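Local coordinates for protein taurocyamine kinase (Schistosoma mansoni, PDB 4WOD) that catalyses the reversible, magnesium-dependent transfer of a phosphate group between ATP and the guanidino compound taurocyamine, at residues A54-A59 / L192-G197; S229-G234 / Y240-D245; P392-K397 / I437-P442; G416-R421 / L555-G560; K618-H621 / Y627-C630. The protein carries 4 engineered substitutions. All blocks are in the same frame, centred on the assembly; numbering follows the deposited sequence.

Overall arrangement
The five contacts sample both halves of a duplicated phosphagen kinase. Contacts 1 and 4 are counterparts: in each, a tyrosine-asparagine pair ending a helix of the N-terminal domain meets an aspartate in an identical LRDAGG sequence of the catalytic domain. Contact 1 is a surface contact, about 39 Å from contact 4 between centres, whereas contact 4 is partly buried and adds an arginine and a water. Contact 2, a strand and helix joined by an arginine-glutamine bond, and contact 5, a hairpin base with an aromatic pair, are buried within catalytic domains. Contact 3 packs two N-terminal-domain helices, apolar inside and charged outside. It lies about 7 Å from contact 5 and 8 Å from contact 4, nearest atoms.

Contact 1: A54-A59 / L192-G197; sequences AYNPGA and LRDAGG
Tyr55 and Asn56 bring the C-terminal end of helix 46-55, in the N-terminal domain of the first repeat, against Asp194 at the end of helix 190-194 in the catalytic domain. One carboxylate oxygen does the touching on the catalytic side. Asp194 OD2 lies 3.6 Å from Tyr55 CB, and the amide end of Asn56 also comes close to it, though which way round that amide sits is uncertain. The amide and carboxylate planes are turned 36° apart. Asp194 keeps CG beside its backbone N (chi1 -70°), which points the carboxylate across the gap, while its own carbonyl O accepts from Asn51 ND2, the clear hydrogen bond of this junction to helix 46-55. The helix under Asp194 is closed by a Schellman motif: Gly197 N reaches Leu192 O at 2.8 Å and Gly196 N reaches Arg193 O at 3.1 Å, with Gly196 at positive phi (86°). In 54-59 the chain leaves helix 46-55 through a type I turn, held by Ala59 N to Asn56 O at 3.0 Å. The turn leads on to Ala59 of the arginine pocket, although the contact itself lies apart from that site. The arrangement is a small polar junction between the two domains of a phosphagen kinase.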
# COMPACT_ATOMS: atom_id res chain seq x y z
N ALA A 54 10.73 -24.55 1.05
CA ALA A 54 12.06 -24.72 0.47
C ALA A 54 12.05 -24.64 -1.05
O ALA A 54 13.06 -24.32 -1.66
CB ALA A 54 12.66 -26.05 0.92
N TYR A 55 10.91 -24.96 -1.66
CA TYR A 55 10.86 -25.07 -3.12
C TYR A 55 9.97 -24.01 -3.73
O TYR A 55 10.05 -23.77 -4.92
CB TYR A 55 10.40 -26.46 -3.52
CG TYR A 55 11.32 -27.50 -2.94
CD1 TYR A 55 12.63 -27.60 -3.37
CD2 TYR A 55 10.89 -28.33 -1.92
CE1 TYR A 55 13.50 -28.53 -2.82
CE2 TYR A 55 11.75 -29.27 -1.35
CZ TYR A 55 13.05 -29.36 -1.80
OH TYR A 55 13.89 -30.29 -1.25
N ASN A 56 9.14 -23.39 -2.91
CA ASN A 56 8.29 -22.31 -3.38
C ASN A 56 8.53 -21.02 -2.59
O ASN A 56 7.85 -20.75 -1.60
CB ASN A 56 6.83 -22.74 -3.31
CG ASN A 56 6.56 -24.00 -4.11
OD1 ASN A 56 6.61 -25.11 -3.57
ND2 ASN A 56 6.30 -23.83 -5.40
N PRO A 57 9.50 -20.21 -3.03
CA PRO A 57 9.86 -19.02 -2.26
C PRO A 57 8.74 -17.98 -2.14
O PRO A 57 8.80 -17.13 -1.25
CB PRO A 57 11.07 -18.45 -3.02
CG PRO A 57 10.99 -19.05 -4.39
CD PRO A 57 10.35 -20.39 -4.23
N GLY A 58 7.73 -18.04 -3.01
CA GLY A 58 6.63 -17.10 -2.95
C GLY A 58 5.65 -17.40 -1.83
O GLY A 58 4.86 -16.55 -1.44
N ALA A 59 5.70 -18.63 -1.32
CA ALA A 59 4.78 -19.04 -0.26
C ALA A 59 5.12 -18.35 1.06
O ALA A 59 6.26 -18.37 1.51
CB ALA A 59 4.82 -20.55 -0.10
N LEU A 192 0.83 -26.56 -2.97
CA LEU A 192 0.08 -27.71 -2.47
C LEU A 192 0.80 -29.01 -2.79
O LEU A 192 0.88 -29.90 -1.94
CB LEU A 192 -1.33 -27.73 -3.05
CG LEU A 192 -2.30 -28.78 -2.48
CD1 LEU A 192 -2.21 -28.83 -0.96
CD2 LEU A 192 -3.73 -28.48 -2.95
N ARG A 193 1.32 -29.13 -4.00
CA ARG A 193 2.07 -30.31 -4.39
C ARG A 193 3.24 -30.59 -3.44
O ARG A 193 3.40 -31.72 -2.96
CB ARG A 193 2.60 -30.18 -5.82
CG ARG A 193 3.54 -31.33 -6.22
CD ARG A 193 3.82 -31.33 -7.71
NE ARG A 193 2.61 -31.67 -8.46
CZ ARG A 193 1.86 -30.79 -9.11
NH1 ARG A 193 0.77 -31.22 -9.73
NH2 ARG A 193 2.19 -29.50 -9.14
N ASP A 194 4.04 -29.57 -3.15
CA ASP A 194 5.26 -29.79 -2.36
C ASP A 194 5.02 -29.89 -0.86
O ASP A 194 5.93 -30.21 -0.08
CB ASP A 194 6.26 -28.70 -2.66
CG ASP A 194 6.84 -28.81 -4.06
OD1 ASP A 194 6.83 -29.93 -4.61
OD2 ASP A 194 7.29 -27.79 -4.63
N ALA A 195 3.78 -29.61 -0.46
CA ALA A 195 3.32 -29.86 0.90
C ALA A 195 2.63 -31.22 1.05
O ALA A 195 2.05 -31.51 2.10
CB ALA A 195 2.37 -28.73 1.33
N GLY A 196 2.70 -32.05 0.01
CA GLY A 196 2.12 -33.39 0.04
C GLY A 196 0.64 -33.49 -0.33
O GLY A 196 -0.01 -34.49 -0.04
N GLY A 197 0.12 -32.47 -0.99
CA GLY A 197 -1.31 -32.43 -1.29
C GLY A 197 -1.84 -33.37 -2.37
O GLY A 197 -3.05 -33.60 -2.46

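Contact 2: S229-G234 / Y240-D245; sequences SMQKGG and YKRLAD
Arg242 NH2 donates to Gln231 OE1 at 2.6 Å with an N-H...O angle of 173°, a short and nearly straight bond. The acceptor lies 3° out of the guanidinium plane, and the amide and guanidinium are close to coplanar, so the two flat groups meet edge to edge. Arg242 NH1 adds a weak bond to the same oxygen at 3.4 Å and has a firmer partner in Asn214 O. Together these bonds restrict rotation of the guanidinium group. The arginine reaches the strand with its chain extended through the first two torsions and then bent at chi3. Ser229 OG comes within 3.0 Å of Arg242 NH1, although its clear hydrogen-bonding partner is Val239 O, on the same helix. Beside this polar group, Ser229 CB packs on Leu243 CB at 3.9 Å, and Leu243 continues onto Val122 and Leu124 of strand 117-126, next in the sheet. The axes of the short segments 229-232 and 240-245 approach to 7.8 Å and run nearly antiparallel, at 159°. A connection that begins with Gly233, at positive phi, and Gly234 reverses the chain between them. This is a strand-turn-helix unit, with the helix laid over one face of the antiparallel sheet of the phosphagen kinase catalytic domain.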
# COMPACT_ATOMS: atom_id res chain seq x y z
N SER A 229 -20.92 -22.36 -0.37
CA SER A 229 -22.25 -21.93 -0.82
C SER A 229 -22.07 -20.74 -1.78
O SER A 229 -21.25 -19.88 -1.53
CB SER A 229 -23.11 -21.55 0.39
OG SER A 229 -24.41 -21.14 -0.01
N MET A 230 -22.84 -20.68 -2.85
CA MET A 230 -22.66 -19.66 -3.83
C MET A 230 -23.88 -19.43 -4.72
O MET A 230 -24.65 -20.29 -4.88
CB MET A 230 -21.49 -19.98 -4.70
CG MET A 230 -21.69 -21.13 -5.63
SD MET A 230 -21.60 -22.72 -4.85
CE MET A 230 -21.22 -23.81 -6.21
N GLN A 231 -24.01 -18.25 -5.24
CA GLN A 231 -25.07 -17.93 -6.21
C GLN A 231 -24.79 -16.60 -6.89
O GLN A 231 -24.04 -15.75 -6.39
CB GLN A 231 -26.45 -17.89 -5.54
CG GLN A 231 -26.59 -16.79 -4.51
CD GLN A 231 -27.78 -17.01 -3.58
OE1 GLN A 231 -28.05 -18.12 -3.14
NE2 GLN A 231 -28.50 -15.92 -3.29
N LYS A 232 -25.42 -16.41 -8.05
CA LYS A 232 -25.34 -15.13 -8.73
C LYS A 232 -26.04 -14.09 -7.88
O LYS A 232 -26.95 -14.42 -7.11
CB LYS A 232 -25.97 -15.24 -10.12
CG LYS A 232 -25.00 -15.75 -11.18
CD LYS A 232 -25.73 -16.17 -12.45
CE LYS A 232 -24.88 -17.10 -13.32
NZ LYS A 232 -23.70 -16.41 -13.89
N GLY A 233 -25.60 -12.84 -7.97
CA GLY A 233 -26.23 -11.75 -7.24
C GLY A 233 -25.61 -11.50 -5.87
O GLY A 233 -24.52 -11.99 -5.56
N GLY A 234 -26.34 -10.74 -5.05
CA GLY A 234 -25.84 -10.28 -3.78
C GLY A 234 -26.59 -10.77 -2.54
O GLY A 234 -26.51 -10.13 -1.48
N TYR A 240 -25.21 -17.55 3.17
CA TYR A 240 -24.63 -17.79 4.49
C TYR A 240 -25.46 -18.76 5.30
O TYR A 240 -24.92 -19.66 5.93
CB TYR A 240 -24.47 -16.47 5.24
CG TYR A 240 -23.98 -16.58 6.67
CD1 TYR A 240 -22.64 -16.77 6.97
CD2 TYR A 240 -24.87 -16.45 7.73
CE1 TYR A 240 -22.19 -16.84 8.28
CE2 TYR A 240 -24.44 -16.53 9.04
CZ TYR A 240 -23.10 -16.72 9.31
OH TYR A 240 -22.68 -16.79 10.62
N LYS A 241 -26.78 -18.56 5.29
CA LYS A 241 -27.69 -19.48 5.97
C LYS A 241 -27.56 -20.89 5.41
O LYS A 241 -27.54 -21.85 6.16
CB LYS A 241 -29.14 -19.02 5.85
CG LYS A 241 -29.54 -17.99 6.89
CD LYS A 241 -31.01 -17.59 6.75
CE LYS A 241 -31.27 -16.30 7.54
NZ LYS A 241 -32.73 -15.98 7.74
N ARG A 242 -27.49 -21.00 4.08
CA ARG A 242 -27.39 -22.30 3.43
C ARG A 242 -26.12 -23.01 3.88
O ARG A 242 -26.13 -24.20 4.19
CB ARG A 242 -27.40 -22.16 1.90
CG ARG A 242 -27.36 -23.46 1.14
CD ARG A 242 -27.24 -23.18 -0.35
NE ARG A 242 -28.11 -22.06 -0.65
CZ ARG A 242 -27.78 -21.01 -1.39
NH1 ARG A 242 -26.61 -20.94 -1.98
NH2 ARG A 242 -28.67 -20.05 -1.56
N LEU A 243 -25.02 -22.26 3.92
CA LEU A 243 -23.76 -22.80 4.41
C LEU A 243 -23.84 -23.22 5.87
O LEU A 243 -23.40 -24.32 6.22
CB LEU A 243 -22.64 -21.79 4.26
CG LEU A 243 -21.28 -22.31 4.73
CD1 LEU A 243 -20.80 -23.46 3.86
CD2 LEU A 243 -20.24 -21.19 4.72
N ALA A 244 -24.37 -22.34 6.72
CA ALA A 244 -24.40 -22.58 8.16
C ALA A 244 -25.23 -23.83 8.47
O ALA A 244 -24.82 -24.67 9.27
CB ALA A 244 -24.97 -21.39 8.89
N ASP A 245 -26.39 -23.94 7.84
CA ASP A 245 -27.28 -25.10 8.07
C ASP A 245 -26.57 -26.42 7.79
O ASP A 245 -26.65 -27.35 8.60
CB ASP A 245 -28.55 -25.02 7.23
CG ASP A 245 -29.58 -24.07 7.79
OD1 ASP A 245 -29.45 -23.66 8.96
OD2 ASP A 245 -30.54 -23.74 7.05

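Contact 3: P392-K397 / I437-P442; sequences PEIIKK and IDYLDP
Ile394 and Asp438 contribute most of the buried surface where two helices pack in the helical N-terminal domain of the second phosphagen kinase repeat. The axes of the short segments 392-397 and 437-442 remain 10.4 Å apart at an angle of 140°, a fairly wide separation bridged by side chains. Ile394 spans it with both branches. Its CD1 reaches the backbone O of Asp438 at 3.5 Å and the CB beside it at 3.6 Å, while its CG2 approaches Tyr439 CD1 at 4.2 Å, the side chains crossing at about a right angle. The first torsion of Ile394 (chi1 -80°) sets CG1, and with it CD1, anti to the carbonyl carbon, and leaves CG2 for the tyrosine. Tyr439 continues inward onto Leu409, Met412 and Ile413 of helix 409-418, and its hydroxyl bonds to Thr386 O. The fit is thus apolar on the inner side and charged toward the exposed side, where Lys397 meets Asp438. The lysine lies across the carboxylate: its bend at chi4 (76°) turns NZ aside, so the salt bridge from Lys397 NZ to Asp438 OD2 is long, at 3.6 Å, and Lys397 CE lies nearer, 3.0 Å from Asp438 OD2.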
# COMPACT_ATOMS: atom_id res chain seq x y z
N PRO A 392 -17.40 25.10 6.87
CA PRO A 392 -18.69 24.78 6.25
C PRO A 392 -18.99 25.64 5.02
O PRO A 392 -19.47 25.12 4.01
CB PRO A 392 -19.68 25.06 7.37
CG PRO A 392 -18.92 24.70 8.61
CD PRO A 392 -17.50 25.12 8.34
N GLU A 393 -18.71 26.93 5.12
CA GLU A 393 -19.02 27.86 4.04
C GLU A 393 -18.09 27.63 2.82
O GLU A 393 -18.49 27.82 1.67
CB GLU A 393 -18.93 29.31 4.54
CG GLU A 393 -19.61 29.62 5.92
CD GLU A 393 -18.96 28.95 7.17
OE1 GLU A 393 -17.71 28.93 7.28
OE2 GLU A 393 -19.70 28.45 8.05
N ILE A 394 -16.87 27.19 3.09
CA ILE A 394 -15.93 26.84 2.03
C ILE A 394 -16.37 25.54 1.35
O ILE A 394 -16.40 25.46 0.13
CB ILE A 394 -14.50 26.70 2.59
CG1 ILE A 394 -13.85 28.08 2.78
CG2 ILE A 394 -13.65 25.77 1.69
CD1 ILE A 394 -13.64 28.85 1.50
N ILE A 395 -16.75 24.54 2.14
CA ILE A 395 -17.28 23.31 1.58
C ILE A 395 -18.51 23.59 0.70
O ILE A 395 -18.60 23.10 -0.42
CB ILE A 395 -17.64 22.30 2.70
CG1 ILE A 395 -16.37 21.79 3.39
CG2 ILE A 395 -18.44 21.12 2.12
CD1 ILE A 395 -16.62 20.90 4.61
N LYS A 396 -19.42 24.41 1.21
CA LYS A 396 -20.64 24.74 0.48
C LYS A 396 -20.34 25.46 -0.83
O LYS A 396 -20.95 25.18 -1.86
CB LYS A 396 -21.55 25.60 1.35
CG LYS A 396 -22.66 26.33 0.60
CD LYS A 396 -23.49 27.20 1.55
CE LYS A 396 -24.53 28.01 0.80
NZ LYS A 396 -25.21 27.18 -0.23
N LYS A 397 -19.40 26.40 -0.78
CA LYS A 397 -19.04 27.19 -1.96
C LYS A 397 -18.39 26.33 -3.05
O LYS A 397 -18.70 26.50 -4.22
CB LYS A 397 -18.09 28.32 -1.56
CG LYS A 397 -17.76 29.32 -2.64
CD LYS A 397 -16.80 30.37 -2.08
CE LYS A 397 -16.13 31.15 -3.18
NZ LYS A 397 -17.01 32.15 -3.82
N ILE A 437 -9.27 30.27 -4.34
CA ILE A 437 -8.55 31.30 -3.59
C ILE A 437 -9.10 31.46 -2.15
O ILE A 437 -8.33 31.72 -1.23
CB ILE A 437 -8.59 32.66 -4.35
CG1 ILE A 437 -7.71 33.71 -3.66
CG2 ILE A 437 -10.03 33.19 -4.49
CD1 ILE A 437 -7.32 34.88 -4.60
N ASP A 438 -10.40 31.27 -1.98
CA ASP A 438 -11.04 31.46 -0.67
C ASP A 438 -10.55 30.42 0.32
O ASP A 438 -10.59 30.64 1.53
CB ASP A 438 -12.56 31.37 -0.77
CG ASP A 438 -13.18 32.63 -1.34
OD1 ASP A 438 -12.45 33.53 -1.78
OD2 ASP A 438 -14.42 32.74 -1.33
N TYR A 439 -10.13 29.27 -0.18
CA TYR A 439 -9.54 28.26 0.69
C TYR A 439 -8.04 28.47 0.81
O TYR A 439 -7.49 28.48 1.91
CB TYR A 439 -9.85 26.87 0.17
CG TYR A 439 -9.16 25.73 0.88
CD1 TYR A 439 -9.53 25.36 2.17
CD2 TYR A 439 -8.16 25.00 0.25
CE1 TYR A 439 -8.91 24.30 2.81
CE2 TYR A 439 -7.54 23.93 0.88
CZ TYR A 439 -7.93 23.59 2.17
OH TYR A 439 -7.32 22.54 2.82
N LEU A 440 -7.37 28.63 -0.33
CA LEU A 440 -5.91 28.59 -0.33
C LEU A 440 -5.26 29.89 0.18
O LEU A 440 -4.19 29.84 0.79
CB LEU A 440 -5.38 28.27 -1.74
CG LEU A 440 -5.58 26.81 -2.23
CD1 LEU A 440 -5.34 26.68 -3.73
CD2 LEU A 440 -4.66 25.85 -1.47
N ASP A 441 -5.89 31.05 -0.04
CA ASP A 441 -5.22 32.30 0.29
C ASP A 441 -5.08 32.52 1.80
O ASP A 441 -4.01 32.88 2.26
CB ASP A 441 -5.93 33.49 -0.34
CG ASP A 441 -5.13 34.77 -0.19
OD1 ASP A 441 -4.10 34.90 -0.88
OD2 ASP A 441 -5.53 35.63 0.62
N PRO A 442 -6.16 32.30 2.58
CA PRO A 442 -5.93 32.45 4.03
C PRO A 442 -4.94 31.41 4.57
O PRO A 442 -4.11 31.72 5.43
CB PRO A 442 -7.33 32.27 4.64
CG PRO A 442 -8.12 31.55 3.60
CD PRO A 442 -7.59 32.05 2.28

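Contact 4: G416-R421 / L555-G560; sequences GAYNNR and LRDAGG
Asn419 and Asp557 join the ends of two helices through one hydrogen bond, Asn419 ND2 to Asp557 OD2 at 2.8 Å with an N-H...O angle of 150°. The asparagine arrives on the anti side of OD2, 22° out of the carboxylate plane. Each side chain is swung back over its own amide nitrogen (chi1 -56° for Asn419), and the two meet at about a right angle. Arg556, bent at chi3, folds back on Asp557 in a side-on salt bridge: NE reaches OD1 at 2.8 Å from above the carboxylate plane, while NH2, 3.1 Å from both Asp557 OD1 and OD2, meets each on its syn side. Asp557 OD2 thus receives both Asn419 and Arg556, which would probably favour the charged carboxylate. A water rests 3.2 Å from Asn419 OD1 and 3.1 Å from Asp557 OD2. Tyr418 touches the same oxygen through CB, at 3.6 Å, while its hydroxyl bonds to Glu367. Asn419 ND2 also reaches back to Asn415 O, which helps fix the amide. The contact thus joins the end of helix 409-418, whose Arg414 NH1 bonds to Asp557 O, to the Schellman-ended helix 553-558; helix 369-376 packs on Tyr418, and Asn292 of the first repeat touches both Tyr418 and Asp557.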
# COMPACT_ATOMS: atom_id res chain seq x y z
N GLY A 416 -4.38 14.84 3.25
CA GLY A 416 -4.65 15.09 4.65
C GLY A 416 -5.76 14.22 5.21
O GLY A 416 -5.69 13.71 6.33
N ALA A 417 -6.81 14.05 4.41
CA ALA A 417 -7.92 13.18 4.81
C ALA A 417 -7.42 11.78 5.20
O ALA A 417 -7.86 11.22 6.21
CB ALA A 417 -8.92 13.09 3.69
N TYR A 418 -6.51 11.22 4.41
CA TYR A 418 -6.01 9.87 4.68
C TYR A 418 -4.71 9.81 5.48
O TYR A 418 -4.29 8.72 5.89
CB TYR A 418 -5.80 9.13 3.37
CG TYR A 418 -7.08 8.64 2.74
CD1 TYR A 418 -7.76 7.55 3.28
CD2 TYR A 418 -7.58 9.24 1.58
CE1 TYR A 418 -8.93 7.08 2.69
CE2 TYR A 418 -8.76 8.78 1.00
CZ TYR A 418 -9.42 7.70 1.56
OH TYR A 418 -10.58 7.22 0.97
N ASN A 419 -4.06 10.95 5.66
CA ASN A 419 -2.88 11.06 6.52
C ASN A 419 -3.01 12.27 7.42
O ASN A 419 -2.53 13.36 7.09
CB ASN A 419 -1.59 11.14 5.69
CG ASN A 419 -1.45 9.95 4.75
OD1 ASN A 419 -0.86 8.92 5.11
ND2 ASN A 419 -2.00 10.08 3.54
N ASN A 420 -3.66 12.08 8.57
CA ASN A 420 -4.08 13.18 9.43
C ASN A 420 -2.93 13.96 10.07
O ASN A 420 -3.16 14.99 10.67
CB ASN A 420 -4.99 12.66 10.56
CG ASN A 420 -6.35 12.18 10.07
OD1 ASN A 420 -7.03 11.44 10.78
ND2 ASN A 420 -6.75 12.60 8.87
N ARG A 421 -1.70 13.45 9.98
CA ARG A 421 -0.57 14.21 10.51
C ARG A 421 0.02 15.13 9.44
O ARG A 421 0.85 16.00 9.73
CB ARG A 421 0.51 13.27 11.05
CG ARG A 421 0.05 12.42 12.23
CD ARG A 421 1.26 11.81 12.94
NE ARG A 421 0.90 10.71 13.83
CZ ARG A 421 1.78 10.01 14.55
NH1 ARG A 421 3.08 10.29 14.49
NH2 ARG A 421 1.37 9.03 15.33
N LEU A 555 2.38 11.59 -0.38
CA LEU A 555 2.44 11.80 -1.82
C LEU A 555 1.54 10.79 -2.54
O LEU A 555 0.80 11.16 -3.45
CB LEU A 555 3.89 11.70 -2.33
CG LEU A 555 4.12 12.10 -3.79
CD1 LEU A 555 3.36 13.36 -4.14
CD2 LEU A 555 5.61 12.29 -4.09
N ARG A 556 1.59 9.53 -2.10
CA ARG A 556 0.79 8.48 -2.71
C ARG A 556 -0.70 8.85 -2.72
O ARG A 556 -1.35 8.75 -3.74
CB ARG A 556 0.97 7.14 -1.97
CG ARG A 556 0.23 5.96 -2.59
CD ARG A 556 0.09 4.82 -1.57
NE ARG A 556 -0.68 5.26 -0.41
CZ ARG A 556 -0.70 4.65 0.77
NH1 ARG A 556 0.04 3.56 0.97
NH2 ARG A 556 -1.43 5.14 1.77
N ASP A 557 -1.22 9.28 -1.59
CA ASP A 557 -2.66 9.52 -1.49
C ASP A 557 -3.09 10.84 -2.16
O ASP A 557 -4.28 11.05 -2.44
CB ASP A 557 -3.07 9.47 -0.02
CG ASP A 557 -2.86 8.08 0.59
OD1 ASP A 557 -2.73 7.12 -0.19
OD2 ASP A 557 -2.80 7.96 1.83
N ALA A 558 -2.12 11.72 -2.43
CA ALA A 558 -2.35 12.86 -3.31
C ALA A 558 -2.36 12.44 -4.78
O ALA A 558 -2.78 13.21 -5.64
CB ALA A 558 -1.29 13.92 -3.08
N GLY A 559 -1.88 11.24 -5.07
CA GLY A 559 -1.92 10.70 -6.42
C GLY A 559 -0.58 10.75 -7.13
O GLY A 559 -0.50 10.50 -8.33
N GLY A 560 0.48 11.09 -6.40
CA GLY A 560 1.77 11.35 -7.00
C GLY A 560 2.55 10.14 -7.50
O GLY A 560 3.62 10.30 -8.10
O HOH W 1 -2.55 6.30 4.43

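Contact 5: K618-H621 / Y627-C630; sequences KFAH and YITC
His621 and Tyr627 are brought together by different first torsions: the histidine ring is carried away from its backbone N (chi1 -174°), whereas the tyrosine ring stays beside its own (chi1 -75°). The CB atoms of both leave the same face of the short ladder, and the rings then lean together. They form a T-shaped pair in which the edge of His621 points at the face of Tyr627, with the planes at 83° and the ring centroids 4.9 Å apart. His621 CD2 stands over the centre of the tyrosine ring and is 3.8 Å from Tyr627 CD1. Phe619 CB packs obliquely against Tyr627 CE1 at 3.8 Å, and Ala620 O lies near the ring plane. Arg489 adds a cation-pi contact to Tyr627. The backbones meet at the base of a short beta hairpin (strands 621-622 and 626-627) in the catalytic domain of the second repeat, where His621 and Tyr627 are an antiparallel non-hydrogen-bonded pair, with CA atoms 4.4 Å apart. One step beyond, Ile628 N donates to Ala620 O at 3.1 Å, nearly straight, though the donor sits above the carbonyl plane. A water donates to Ala620 O and to Ile628 O. The chain leads on to Cys631, the predicted active-site residue. On the side of the backbone away from the rings, Ala620 CB meets Ile628 CB at 4.0 Å, and Ile628 CD1 leans on His621 C at 3.7 Å.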
# COMPACT_ATOMS: atom_id res chain seq x y z
N LYS A 618 8.10 27.72 -19.98
CA LYS A 618 7.63 28.77 -19.09
C LYS A 618 7.32 28.17 -17.71
O LYS A 618 6.57 27.19 -17.63
CB LYS A 618 6.37 29.45 -19.67
CG LYS A 618 6.55 29.99 -21.10
CD LYS A 618 5.43 30.94 -21.49
CE LYS A 618 5.76 31.67 -22.80
NZ LYS A 618 4.65 32.57 -23.24
N PHE A 619 7.90 28.73 -16.65
CA PHE A 619 7.60 28.28 -15.29
C PHE A 619 6.30 28.90 -14.80
O PHE A 619 6.10 30.09 -14.96
CB PHE A 619 8.72 28.66 -14.31
CG PHE A 619 10.04 28.00 -14.61
CD1 PHE A 619 10.08 26.72 -15.13
CD2 PHE A 619 11.22 28.69 -14.42
CE1 PHE A 619 11.30 26.12 -15.44
CE2 PHE A 619 12.45 28.09 -14.71
CZ PHE A 619 12.48 26.81 -15.22
N ALA A 620 5.41 28.11 -14.22
CA ALA A 620 4.19 28.68 -13.64
C ALA A 620 4.52 29.74 -12.56
O ALA A 620 5.22 29.47 -11.59
CB ALA A 620 3.31 27.55 -13.06
N HIS A 621 4.02 30.96 -12.72
CA HIS A 621 4.35 32.05 -11.79
C HIS A 621 3.12 32.92 -11.49
O HIS A 621 2.30 33.16 -12.36
CB HIS A 621 5.48 32.92 -12.37
CG HIS A 621 5.98 33.97 -11.42
ND1 HIS A 621 5.41 35.22 -11.32
CD2 HIS A 621 7.04 33.97 -10.56
CE1 HIS A 621 6.07 35.94 -10.42
NE2 HIS A 621 7.06 35.20 -9.95
N TYR A 627 6.60 31.89 -7.60
CA TYR A 627 6.58 30.61 -8.30
C TYR A 627 5.52 29.68 -7.71
O TYR A 627 5.38 29.55 -6.49
CB TYR A 627 7.98 29.94 -8.32
CG TYR A 627 8.89 30.65 -9.32
CD1 TYR A 627 8.67 30.53 -10.68
CD2 TYR A 627 9.91 31.49 -8.89
CE1 TYR A 627 9.47 31.19 -11.60
CE2 TYR A 627 10.71 32.17 -9.79
CZ TYR A 627 10.49 32.01 -11.14
OH TYR A 627 11.27 32.69 -12.05
N ILE A 628 4.74 29.10 -8.60
CA ILE A 628 3.67 28.18 -8.22
C ILE A 628 4.20 26.76 -8.10
O ILE A 628 4.98 26.31 -8.94
CB ILE A 628 2.52 28.23 -9.24
CG1 ILE A 628 1.86 29.60 -9.17
CG2 ILE A 628 1.50 27.08 -9.00
CD1 ILE A 628 1.14 29.97 -10.43
N THR A 629 3.80 26.08 -7.03
CA THR A 629 4.20 24.71 -6.75
C THR A 629 2.98 23.91 -6.29
O THR A 629 1.95 24.48 -5.90
CB THR A 629 5.32 24.63 -5.66
OG1 THR A 629 4.86 25.18 -4.43
CG2 THR A 629 6.57 25.41 -6.10
N CYS A 630 3.11 22.60 -6.35
CA CYS A 630 2.04 21.71 -5.90
C CYS A 630 1.63 21.97 -4.45
O CYS A 630 0.45 22.18 -4.17
CB CYS A 630 2.48 20.26 -6.10
SG CYS A 630 1.31 19.05 -5.54
O HOH W 2 6.85 27.21 -10.74